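Arginine kinase (Anthopleura japonica, PDB 4RF6) catalyses the reversible transfer of a phosphoryl group from ATP to L-arginine, giving phosphoarginine and ADP, with two phosphagen kinase units in one chain. Local coordinates at residues S129-S137 with I246-V257. Numbering follows the deposited sequence. Where two conformers were deposited one is given.
Sequences STRIRVARS and IGSVFSRLCRAV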
loop_
_atom_site.group_PDB
_atom_site.type_symbol
_atom_site.label_atom_id
_atom_site.label_comp_id
_atom_site.label_asym_id
_atom_site.label_seq_id
_atom_site.Cartn_x
_atom_site.Cartn_y
_atom_site.Cartn_z
ATOM N N SER A 129 4.899 3.321 4.547
ATOM C CA SER A 129 4.474 4.444 3.721
ATOM C C SER A 129 5.192 5.732 4.093
ATOM O O SER A 129 5.680 5.885 5.213
ATOM C CB SER A 129 2.957 4.639 3.822
ATOM O OG SER A 129 2.570 4.918 5.158
ATOM N N THR A 130 5.234 6.659 3.140
ATOM C CA THR A 130 5.938 7.920 3.297
ATOM C C THR A 130 5.067 9.032 2.715
ATOM O O THR A 130 4.446 8.850 1.661
ATOM C CB THR A 130 7.299 7.870 2.579
ATOM O OG1 THR A 130 8.130 6.877 3.198
ATOM C CG2 THR A 130 8.003 9.222 2.643
ATOM N N ARG A 131 5.010 10.169 3.403
ATOM C CA ARG A 131 4.114 11.260 3.021
ATOM C C ARG A 131 4.738 12.600 3.389
ATOM O O ARG A 131 5.255 12.764 4.497
ATOM C CB ARG A 131 2.766 11.098 3.743
ATOM C CG ARG A 131 1.717 12.157 3.431
ATOM C CD ARG A 131 0.438 11.876 4.224
ATOM N NE ARG A 131 -0.629 12.848 3.975
ATOM C CZ ARG A 131 -0.778 14.000 4.631
ATOM N NH1 ARG A 131 -1.785 14.802 4.332
ATOM N NH2 ARG A 131 0.078 14.357 5.580
ATOM N N ILE A 132 4.715 13.549 2.457
ATOM C CA ILE A 132 5.163 14.904 2.755
ATOM C C ILE A 132 4.137 15.909 2.246
ATOM O O ILE A 132 3.708 15.859 1.087
ATOM C CB ILE A 132 6.558 15.219 2.171
ATOM C CG1 ILE A 132 7.570 14.140 2.565
ATOM C CG2 ILE A 132 7.034 16.583 2.655
ATOM C CD1 ILE A 132 8.973 14.370 2.020
ATOM N N ARG A 133 3.739 16.811 3.132
ATOM C CA ARG A 133 2.720 17.808 2.833
ATOM C C ARG A 133 3.250 19.196 3.151
ATOM O O ARG A 133 3.952 19.372 4.138
ATOM C CB ARG A 133 1.485 17.533 3.686
ATOM C CG ARG A 133 0.420 18.612 3.642
ATOM C CD ARG A 133 -0.069 18.929 5.047
ATOM N NE ARG A 133 0.479 20.182 5.561
ATOM C CZ ARG A 133 0.492 20.526 6.846
ATOM N NH1 ARG A 133 1.008 21.690 7.214
ATOM N NH2 ARG A 133 -0.001 19.706 7.763
ATOM N N VAL A 134 2.926 20.174 2.306
ATOM C CA VAL A 134 3.242 21.571 2.589
ATOM C C VAL A 134 2.028 22.448 2.302
ATOM O O VAL A 134 1.243 22.172 1.392
ATOM C CB VAL A 134 4.460 22.100 1.793
ATOM C CG1 VAL A 134 5.755 21.474 2.302
ATOM C CG2 VAL A 134 4.278 21.844 0.303
ATOM N N ALA A 135 1.876 23.496 3.104
ATOM C CA ALA A 135 0.838 24.494 2.889
ATOM C C ALA A 135 1.486 25.726 2.270
ATOM O O ALA A 135 2.580 26.117 2.674
ATOM C CB ALA A 135 0.185 24.855 4.201
ATOM N N ARG A 136 0.820 26.328 1.288
ATOM C CA ARG A 136 1.340 27.527 0.635
ATOM C C ARG A 136 0.186 28.472 0.312
ATOM O O ARG A 136 -0.954 28.037 0.153
ATOM C CB ARG A 136 2.089 27.165 -0.656
ATOM C CG ARG A 136 3.379 26.344 -0.481
ATOM C CD ARG A 136 4.491 27.181 0.140
ATOM N NE ARG A 136 5.764 26.462 0.185
ATOM C CZ ARG A 136 6.171 25.729 1.217
ATOM N NH1 ARG A 136 5.402 25.609 2.294
ATOM N NH2 ARG A 136 7.347 25.116 1.175
ATOM N N SER A 137 0.482 29.764 0.223
ATOM C CA SER A 137 -0.502 30.741 -0.218
ATOM C C SER A 137 0.132 31.597 -1.310
ATOM O O SER A 137 1.331 31.885 -1.257
ATOM C CB SER A 137 -0.975 31.605 0.955
ATOM O OG SER A 137 -1.571 30.818 1.969
ATOM N N ILE A 246 11.607 8.353 0.754
ATOM C CA ILE A 246 11.314 9.751 1.053
ATOM C C ILE A 246 12.066 10.705 0.118
ATOM O O ILE A 246 11.612 11.826 -0.132
ATOM C CB ILE A 246 11.584 10.091 2.549
ATOM C CG1 ILE A 246 11.064 11.492 2.888
ATOM C CG2 ILE A 246 13.058 9.966 2.886
ATOM C CD1 ILE A 246 11.170 11.852 4.356
ATOM N N GLY A 247 13.205 10.254 -0.407
ATOM C CA GLY A 247 13.958 11.043 -1.369
ATOM C C GLY A 247 13.147 11.317 -2.623
ATOM O O GLY A 247 13.037 12.461 -3.083
ATOM N N SER A 248 12.559 10.260 -3.173
ATOM C CA SER A 248 11.719 10.386 -4.364
ATOM C C SER A 248 10.444 11.190 -4.093
ATOM O O SER A 248 9.990 11.956 -4.944
ATOM C CB SER A 248 11.370 9.004 -4.911
ATOM O OG SER A 248 10.360 9.085 -5.896
ATOM N N VAL A 249 9.869 11.007 -2.905
ATOM C CA VAL A 249 8.658 11.727 -2.509
ATOM C C VAL A 249 8.909 13.238 -2.432
ATOM O O VAL A 249 8.092 14.040 -2.890
ATOM C CB VAL A 249 8.124 11.229 -1.153
ATOM C CG1 VAL A 249 7.051 12.174 -0.609
ATOM C CG2 VAL A 249 7.575 9.813 -1.266
ATOM N N PHE A 250 10.038 13.615 -1.842
ATOM C CA PHE A 250 10.387 15.020 -1.682
ATOM C C PHE A 250 10.780 15.643 -3.015
ATOM O O PHE A 250 10.492 16.815 -3.274
ATOM C CB PHE A 250 11.516 15.184 -0.665
ATOM C CG PHE A 250 11.788 16.616 -0.288
ATOM C CD1 PHE A 250 10.762 17.432 0.172
ATOM C CD2 PHE A 250 13.070 17.143 -0.384
ATOM C CE1 PHE A 250 11.005 18.755 0.520
ATOM C CE2 PHE A 250 13.327 18.463 -0.035
ATOM C CZ PHE A 250 12.292 19.271 0.419
ATOM N N SER A 251 11.439 14.854 -3.858
ATOM C CA SER A 251 11.798 15.301 -5.203
ATOM C C SER A 251 10.547 15.673 -6.003
ATOM O O SER A 251 10.480 16.750 -6.602
ATOM C CB SER A 251 12.595 14.212 -5.932
ATOM O OG SER A 251 12.849 14.572 -7.272
ATOM N N ARG A 252 9.565 14.772 -6.001
ATOM C CA ARG A 252 8.294 14.984 -6.684
ATOM C C ARG A 252 7.571 16.203 -6.112
ATOM O O ARG A 252 7.027 17.024 -6.859
ATOM C CB ARG A 252 7.424 13.723 -6.572
ATOM C CG ARG A 252 6.053 13.820 -7.236
ATOM C CD ARG A 252 5.401 12.446 -7.386
ATOM N NE ARG A 252 5.166 11.798 -6.095
ATOM C CZ ARG A 252 5.820 10.722 -5.660
ATOM N NH1 ARG A 252 6.754 10.155 -6.411
ATOM N NH2 ARG A 252 5.533 10.207 -4.473
ATOM N N LEU A 253 7.583 16.329 -4.785
ATOM C CA LEU A 253 6.974 17.483 -4.129
ATOM C C LEU A 253 7.621 18.775 -4.612
ATOM O O LEU A 253 6.934 19.699 -5.066
ATOM C CB LEU A 253 7.103 17.384 -2.608
ATOM C CG LEU A 253 6.494 18.564 -1.849
ATOM C CD1 LEU A 253 5.006 18.667 -2.136
ATOM C CD2 LEU A 253 6.742 18.462 -0.349
ATOM N N CYS A 254 8.947 18.828 -4.516
ATOM C CA CYS A 254 9.696 20.022 -4.887
ATOM C C CYS A 254 9.469 20.422 -6.339
ATOM O O CYS A 254 9.235 21.596 -6.635
ATOM C CB CYS A 254 11.183 19.823 -4.610
ATOM S SG CYS A 254 11.564 19.905 -2.849
ATOM N N ARG A 255 9.528 19.439 -7.234
ATOM C CA ARG A 255 9.291 19.675 -8.657
ATOM C C ARG A 255 8.000 20.458 -8.891
ATOM O O ARG A 255 7.983 21.440 -9.633
ATOM C CB ARG A 255 9.255 18.347 -9.419
ATOM C CG ARG A 255 10.461 18.113 -10.325
ATOM C CD ARG A 255 10.888 16.651 -10.314
ATOM N NE ARG A 255 9.765 15.759 -10.589
ATOM C CZ ARG A 255 9.659 14.521 -10.115
ATOM N NH1 ARG A 255 10.609 14.020 -9.338
ATOM N NH2 ARG A 255 8.598 13.788 -10.413
ATOM N N ALA A 256 6.924 20.038 -8.231
ATOM C CA ALA A 256 5.629 20.696 -8.398
ATOM C C ALA A 256 5.575 22.066 -7.726
ATOM O O ALA A 256 5.073 23.029 -8.311
ATOM C CB ALA A 256 4.513 19.811 -7.880
ATOM N N VAL A 257 6.070 22.144 -6.491
ATOM C CA VAL A 257 5.987 23.373 -5.706
ATOM C C VAL A 257 6.835 24.490 -6.317
ATOM O O VAL A 257 6.395 25.639 -6.414
ATOM C CB VAL A 257 6.391 23.139 -4.232
ATOM C CG1 VAL A 257 6.434 24.459 -3.472
ATOM C CG2 VAL A 257 5.417 22.167 -3.556
#
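Ile-246, in the first turn of the helix, meets Thr-130 and Ile-132 together: its CB lies 3.7 Å from Thr-130 CG2, and its CG1 packs against Ile-132 CD1, both side chains crossing it at about a right angle. Threonine suits this buried place because its two branches divide the work. With CG2 anti to the backbone N, the methyl faces the helix, while OG1 is hydrogen-bonded to the carbonyl of Gly-243. One turn on, the forked end of Val-249 serves the same two residues, CG1 standing 3.8 Å from Ile-132 CG1 and CG2 4.0 Å from Thr-130 CG2. Phe-250 offers mainly its CB, 3.8 Å from Ile-132 CD1; that methyl, carried outward by an extended chain (chi2 180°), thus reaches Ile-246, Val-249 and Phe-250. Leu-253, also forked, sets CD2 3.6 Å from Ile-132 CG2 and points CD1 at Val-134 CG2, tip to tip. Val-257 splits likewise, its CG2 4.0 Å from Val-134 CG2 and its CG1 near NE of Arg-136, whose guanidinium is held by a salt bridge to Glu-344 and hydrogen bonds to the carbonyls of Ala-135 and Thr-284. Arg-131 and Arg-133 point away from the helix; residues 129-133 as a whole are predicted to bind ATP. Val-348 of helix 344-370 touches Ile-246, Phe-250 and also Ile-132 of the strand. The axes of helix 246-257 and strand 129-136 cross at -27°, so the helix lies nearly along a central strand of the antiparallel sheet; such a helix-flanked sheet is the core of the phosphagen kinase catalytic domain.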